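Long-range contact in protein Niban 2 (Homo sapiens, PDB 7CTP), which may suppress apoptosis and promote melanoma cell invasion, and is seen here as a piece that includes its PH domain: residues R87-L99 / W182-N194. Residues are numbered along the deposited sequence; the frame is centred on the assembly and turned at random.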
loop_
_atom_site.group_PDB
_atom_site.type_symbol
_atom_site.label_atom_id
_atom_site.label_comp_id
_atom_site.label_asym_id
_atom_site.label_seq_id
_atom_site.Cartn_x
_atom_site.Cartn_y
_atom_site.Cartn_z
ATOM N N ARG A 87 1.581 -29.883 -0.372
ATOM C CA ARG A 87 2.716 -29.027 -0.080
ATOM C C ARG A 87 2.612 -28.571 1.363
ATOM O O ARG A 87 1.531 -28.195 1.824
ATOM C CB ARG A 87 2.769 -27.803 -1.012
ATOM C CG ARG A 87 3.184 -28.111 -2.436
ATOM C CD ARG A 87 4.693 -28.230 -2.571
ATOM N NE ARG A 87 5.095 -28.572 -3.930
ATOM C CZ ARG A 87 5.136 -29.811 -4.409
ATOM N NH1 ARG A 87 4.803 -30.836 -3.636
ATOM N NH2 ARG A 87 5.514 -30.023 -5.661
ATOM N N PHE A 88 3.728 -28.635 2.082
ATOM C CA PHE A 88 3.802 -27.987 3.381
ATOM C C PHE A 88 4.018 -26.503 3.141
ATOM O O PHE A 88 5.014 -26.109 2.523
ATOM C CB PHE A 88 4.925 -28.561 4.238
ATOM C CG PHE A 88 5.034 -27.918 5.589
ATOM C CD1 PHE A 88 4.004 -28.027 6.510
ATOM C CD2 PHE A 88 6.159 -27.184 5.933
ATOM C CE1 PHE A 88 4.104 -27.419 7.761
ATOM C CE2 PHE A 88 6.264 -26.575 7.180
ATOM C CZ PHE A 88 5.240 -26.693 8.090
ATOM N N SER A 89 3.073 -25.689 3.595
ATOM C CA SER A 89 3.047 -24.268 3.288
ATOM C C SER A 89 3.292 -23.490 4.571
ATOM O O SER A 89 2.635 -23.738 5.585
ATOM C CB SER A 89 1.710 -23.882 2.655
ATOM O OG SER A 89 1.476 -22.492 2.769
ATOM N N LEU A 90 4.243 -22.559 4.529
ATOM C CA LEU A 90 4.704 -21.859 5.717
ATOM C C LEU A 90 4.732 -20.365 5.446
ATOM O O LEU A 90 5.181 -19.934 4.379
ATOM C CB LEU A 90 6.100 -22.351 6.130
ATOM C CG LEU A 90 6.701 -21.957 7.484
ATOM C CD1 LEU A 90 7.726 -22.988 7.892
ATOM C CD2 LEU A 90 7.345 -20.580 7.447
ATOM N N VAL A 91 4.262 -19.584 6.411
ATOM C CA VAL A 91 4.342 -18.128 6.332
ATOM C C VAL A 91 5.354 -17.634 7.361
ATOM O O VAL A 91 5.049 -17.610 8.560
ATOM C CB VAL A 91 2.976 -17.471 6.563
ATOM C CG1 VAL A 91 3.133 -15.952 6.589
ATOM C CG2 VAL A 91 1.998 -17.890 5.468
ATOM N N PRO A 92 6.550 -17.225 6.943
ATOM C CA PRO A 92 7.546 -16.737 7.909
ATOM C C PRO A 92 7.202 -15.382 8.500
ATOM O O PRO A 92 6.189 -14.768 8.155
ATOM C CB PRO A 92 8.834 -16.651 7.077
ATOM C CG PRO A 92 8.563 -17.387 5.807
ATOM C CD PRO A 92 7.089 -17.272 5.575
ATOM N N HIS A 93 8.083 -14.898 9.382
ATOM C CA HIS A 93 7.895 -13.614 10.054
ATOM C C HIS A 93 7.649 -12.466 9.080
ATOM O O HIS A 93 7.024 -11.466 9.447
ATOM C CB HIS A 93 9.132 -13.287 10.896
ATOM C CG HIS A 93 10.371 -13.088 10.072
ATOM N ND1 HIS A 93 10.853 -11.839 9.731
ATOM C CD2 HIS A 93 11.202 -13.984 9.486
ATOM C CE1 HIS A 93 11.936 -11.976 8.984
ATOM N NE2 HIS A 93 12.171 -13.267 8.824
ATOM N N ASN A 94 8.165 -12.565 7.854
ATOM C CA ASN A 94 8.066 -11.470 6.899
ATOM C C ASN A 94 6.942 -11.659 5.887
ATOM O O ASN A 94 6.906 -10.942 4.883
ATOM C CB ASN A 94 9.398 -11.270 6.171
ATOM C CG ASN A 94 9.834 -12.491 5.382
ATOM O OD1 ASN A 94 9.084 -13.460 5.228
ATOM N ND2 ASN A 94 11.061 -12.448 4.872
ATOM N N TYR A 95 6.045 -12.618 6.118
ATOM C CA TYR A 95 4.796 -12.761 5.363
ATOM C C TYR A 95 5.020 -13.188 3.915
ATOM O O TYR A 95 4.157 -12.975 3.055
ATOM C CB TYR A 95 3.960 -11.477 5.419
ATOM C CG TYR A 95 3.188 -11.339 6.708
ATOM C CD1 TYR A 95 2.051 -12.106 6.943
ATOM C CD2 TYR A 95 3.598 -10.447 7.696
ATOM C CE1 TYR A 95 1.333 -11.984 8.128
ATOM C CE2 TYR A 95 2.888 -10.319 8.878
ATOM C CZ TYR A 95 1.761 -11.089 9.089
ATOM O OH TYR A 95 1.055 -10.959 10.269
ATOM N N GLY A 96 6.162 -13.802 3.621
ATOM C CA GLY A 96 6.261 -14.582 2.409
ATOM C C GLY A 96 5.416 -15.836 2.512
ATOM O O GLY A 96 4.997 -16.246 3.593
ATOM N N LEU A 97 5.111 -16.434 1.369
ATOM C CA LEU A 97 4.422 -17.718 1.341
ATOM C C LEU A 97 5.418 -18.741 0.808
ATOM O O LEU A 97 5.829 -18.664 -0.354
ATOM C CB LEU A 97 3.156 -17.646 0.487
ATOM C CG LEU A 97 2.406 -18.958 0.270
ATOM C CD1 LEU A 97 1.983 -19.569 1.607
ATOM C CD2 LEU A 97 1.210 -18.738 -0.632
ATOM N N VAL A 98 5.813 -19.689 1.658
ATOM C CA VAL A 98 6.898 -20.621 1.363
ATOM C C VAL A 98 6.331 -22.030 1.275
ATOM O O VAL A 98 5.701 -22.512 2.223
ATOM C CB VAL A 98 8.003 -20.538 2.425
ATOM C CG1 VAL A 98 9.175 -21.370 2.007
ATOM C CG2 VAL A 98 8.418 -19.093 2.627
ATOM N N LEU A 99 6.569 -22.696 0.146
ATOM C CA LEU A 99 6.018 -24.020 -0.126
ATOM C C LEU A 99 7.144 -25.050 -0.186
ATOM O O LEU A 99 8.081 -24.907 -0.982
ATOM C CB LEU A 99 5.230 -24.011 -1.434
ATOM C CG LEU A 99 4.188 -22.895 -1.588
ATOM C CD1 LEU A 99 3.541 -22.938 -2.966
ATOM C CD2 LEU A 99 3.134 -23.009 -0.506
ATOM N N TRP A 182 -6.707 -20.079 6.001
ATOM C CA TRP A 182 -5.708 -19.707 5.008
ATOM C C TRP A 182 -6.115 -18.447 4.257
ATOM O O TRP A 182 -5.245 -17.693 3.814
ATOM C CB TRP A 182 -5.473 -20.865 4.043
ATOM C CG TRP A 182 -4.426 -21.820 4.527
ATOM C CD1 TRP A 182 -4.619 -23.106 4.949
ATOM C CD2 TRP A 182 -3.020 -21.567 4.641
ATOM N NE1 TRP A 182 -3.417 -23.670 5.321
ATOM C CE2 TRP A 182 -2.421 -22.743 5.143
ATOM C CE3 TRP A 182 -2.211 -20.459 4.374
ATOM C CZ2 TRP A 182 -1.053 -22.842 5.377
ATOM C CZ3 TRP A 182 -0.853 -20.558 4.609
ATOM C CH2 TRP A 182 -0.284 -21.740 5.106
ATOM N N GLN A 183 -7.420 -18.199 4.099
ATOM C CA GLN A 183 -7.843 -16.955 3.464
ATOM C C GLN A 183 -7.461 -15.754 4.312
ATOM O O GLN A 183 -6.992 -14.740 3.785
ATOM C CB GLN A 183 -9.344 -16.948 3.200
ATOM C CG GLN A 183 -9.802 -15.656 2.568
ATOM C CD GLN A 183 -11.242 -15.688 2.140
ATOM O OE1 GLN A 183 -11.996 -16.583 2.523
ATOM N NE2 GLN A 183 -11.638 -14.712 1.343
ATOM N N ALA A 184 -7.638 -15.852 5.631
ATOM C CA ALA A 184 -7.254 -14.748 6.509
ATOM C C ALA A 184 -5.747 -14.539 6.501
ATOM O O ALA A 184 -5.266 -13.399 6.439
ATOM C CB ALA A 184 -7.746 -15.005 7.932
ATOM N N VAL A 185 -4.987 -15.633 6.587
ATOM C CA VAL A 185 -3.528 -15.547 6.619
ATOM C C VAL A 185 -2.998 -14.977 5.309
ATOM O O VAL A 185 -2.100 -14.128 5.300
ATOM C CB VAL A 185 -2.918 -16.931 6.909
ATOM C CG1 VAL A 185 -1.407 -16.932 6.632
ATOM C CG2 VAL A 185 -3.214 -17.353 8.351
ATOM N N LEU A 186 -3.531 -15.455 4.179
ATOM C CA LEU A 186 -3.044 -14.955 2.894
ATOM C C LEU A 186 -3.475 -13.514 2.663
ATOM O O LEU A 186 -2.734 -12.743 2.037
ATOM C CB LEU A 186 -3.508 -15.859 1.752
ATOM C CG LEU A 186 -2.884 -17.262 1.800
ATOM C CD1 LEU A 186 -3.475 -18.147 0.714
ATOM C CD2 LEU A 186 -1.370 -17.174 1.686
ATOM N N GLN A 187 -4.663 -13.127 3.156
ATOM C CA GLN A 187 -5.046 -11.716 3.133
ATOM C C GLN A 187 -4.042 -10.872 3.901
ATOM O O GLN A 187 -3.690 -9.768 3.466
ATOM C CB GLN A 187 -6.439 -11.506 3.734
ATOM C CG GLN A 187 -7.614 -11.791 2.824
ATOM C CD GLN A 187 -8.947 -11.699 3.556
ATOM O OE1 GLN A 187 -8.998 -11.522 4.776
ATOM N NE2 GLN A 187 -10.031 -11.823 2.810
ATOM N N ASP A 188 -3.591 -11.365 5.061
ATOM C CA ASP A 188 -2.559 -10.665 5.831
ATOM C C ASP A 188 -1.251 -10.574 5.054
ATOM O O ASP A 188 -0.573 -9.540 5.087
ATOM C CB ASP A 188 -2.296 -11.368 7.168
ATOM C CG ASP A 188 -3.445 -11.246 8.160
ATOM O OD1 ASP A 188 -4.465 -10.590 7.843
ATOM O OD2 ASP A 188 -3.314 -11.820 9.276
ATOM N N CYS A 189 -0.867 -11.663 4.376
ATOM C CA CYS A 189 0.335 -11.666 3.540
ATOM C C CYS A 189 0.263 -10.582 2.473
ATOM O O CYS A 189 1.222 -9.827 2.264
ATOM C CB CYS A 189 0.509 -13.028 2.866
ATOM S SG CYS A 189 1.046 -14.376 3.964
ATOM N N ILE A 190 -0.861 -10.524 1.751
ATOM C CA ILE A 190 -1.016 -9.547 0.672
ATOM C C ILE A 190 -0.946 -8.131 1.224
ATOM O O ILE A 190 -0.263 -7.258 0.671
ATOM C CB ILE A 190 -2.338 -9.785 -0.079
ATOM C CG1 ILE A 190 -2.290 -11.114 -0.837
ATOM C CG2 ILE A 190 -2.631 -8.606 -0.995
ATOM C CD1 ILE A 190 -3.669 -11.582 -1.314
ATOM N N ARG A 191 -1.667 -7.877 2.320
ATOM C CA ARG A 191 -1.673 -6.538 2.903
ATOM C C ARG A 191 -0.274 -6.133 3.336
ATOM O O ARG A 191 0.148 -4.987 3.116
ATOM C CB ARG A 191 -2.638 -6.499 4.090
ATOM C CG ARG A 191 -2.822 -5.139 4.750
ATOM C CD ARG A 191 -3.653 -5.282 6.044
ATOM N NE ARG A 191 -4.967 -5.880 5.792
ATOM C CZ ARG A 191 -5.311 -7.111 6.151
ATOM N NH1 ARG A 191 -6.525 -7.564 5.862
ATOM N NH2 ARG A 191 -4.442 -7.896 6.780
ATOM N N HIS A 192 0.465 -7.074 3.932
ATOM C CA HIS A 192 1.815 -6.788 4.404
ATOM C C HIS A 192 2.754 -6.499 3.236
ATOM O O HIS A 192 3.499 -5.508 3.253
ATOM C CB HIS A 192 2.324 -7.959 5.251
ATOM C CG HIS A 192 3.663 -7.716 5.879
ATOM N ND1 HIS A 192 3.809 -7.107 7.105
ATOM C CD2 HIS A 192 4.916 -7.986 5.438
ATOM C CE1 HIS A 192 5.096 -7.012 7.396
ATOM N NE2 HIS A 192 5.789 -7.543 6.404
ATOM N N CYS A 193 2.728 -7.352 2.205
ATOM C CA CYS A 193 3.596 -7.142 1.045
ATOM C C CYS A 193 3.208 -5.907 0.245
ATOM O O CYS A 193 4.080 -5.275 -0.356
ATOM C CB CYS A 193 3.607 -8.389 0.155
ATOM S SG CYS A 193 4.318 -9.870 0.943
ATOM N N ASN A 194 1.923 -5.543 0.219
ATOM C CA ASN A 194 1.517 -4.317 -0.471
ATOM C C ASN A 194 2.119 -3.081 0.186
ATOM O O ASN A 194 2.407 -2.092 -0.495
ATOM C CB ASN A 194 -0.006 -4.183 -0.493
ATOM C CG ASN A 194 -0.655 -5.034 -1.556
ATOM O OD1 ASN A 194 0.017 -5.559 -2.443
ATOM N ND2 ASN A 194 -1.980 -5.161 -1.484
HETATM O O HOH W 1 -1.102 -12.453 10.683
#
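Tyr95 sets its ring across the flank of helix 182-194, with His192 at its CD2 side and Cys189 at its CD1 side. Its CD2 sits 3.3 Å from His192 CG, over one face of the imidazole and toward the rim, with the two ring planes 37° apart. Cys189 SG lies in the plane of the phenol ring at its edge, 3.9 Å from Tyr95 CD1, a sulfur-aromatic contact. With CG anti to the carbonyl carbon (chi1 -80°), the Tyr95 ring is swung across the helix flank, where CE1 touches Asp188 CB. At the far end one water bridges the two segments, accepting from Tyr95 OH at 2.7 Å and donating to Asp188 OD2. Replaced by an alanine, Tyr95 would probably leave a gap beside Cys189, the His192 face without its cover and the bridging water without its phenol donor.

Toward the start of the segment, at Trp182, Val185 and Leu186, the contact is mostly apolar. Val91 divides its branches: CG1 meets Cys189 SG, while CG2 reaches Val185 CG1 at 3.7 Å and the edge of the Trp182 indole. Leu97 CD2 packs on Leu186 CD2 at 3.8 Å. Ser89 OG is turned against the indole, 3.0 Å from Trp182 CH2, and is buried without a polar partner.

A second shell fixes the polar groups. Arg191 NH2 forms a salt bridge with Asp188 OD1, which also accepts from Gln402, and His192 ND1 pairs with Arg437. The type I turn from Pro92 to Tyr95, joining antiparallel strands 84-91 and 97-100, presents the tyrosine to the helix. Helix 176-194 is the C-terminal helix that closes the sheet of a PH fold; Trp182 meets Phe70 edge-to-face and touches Leu159 and Met173, so the helix also packs on strands 70-77, 157-162 and 169-173.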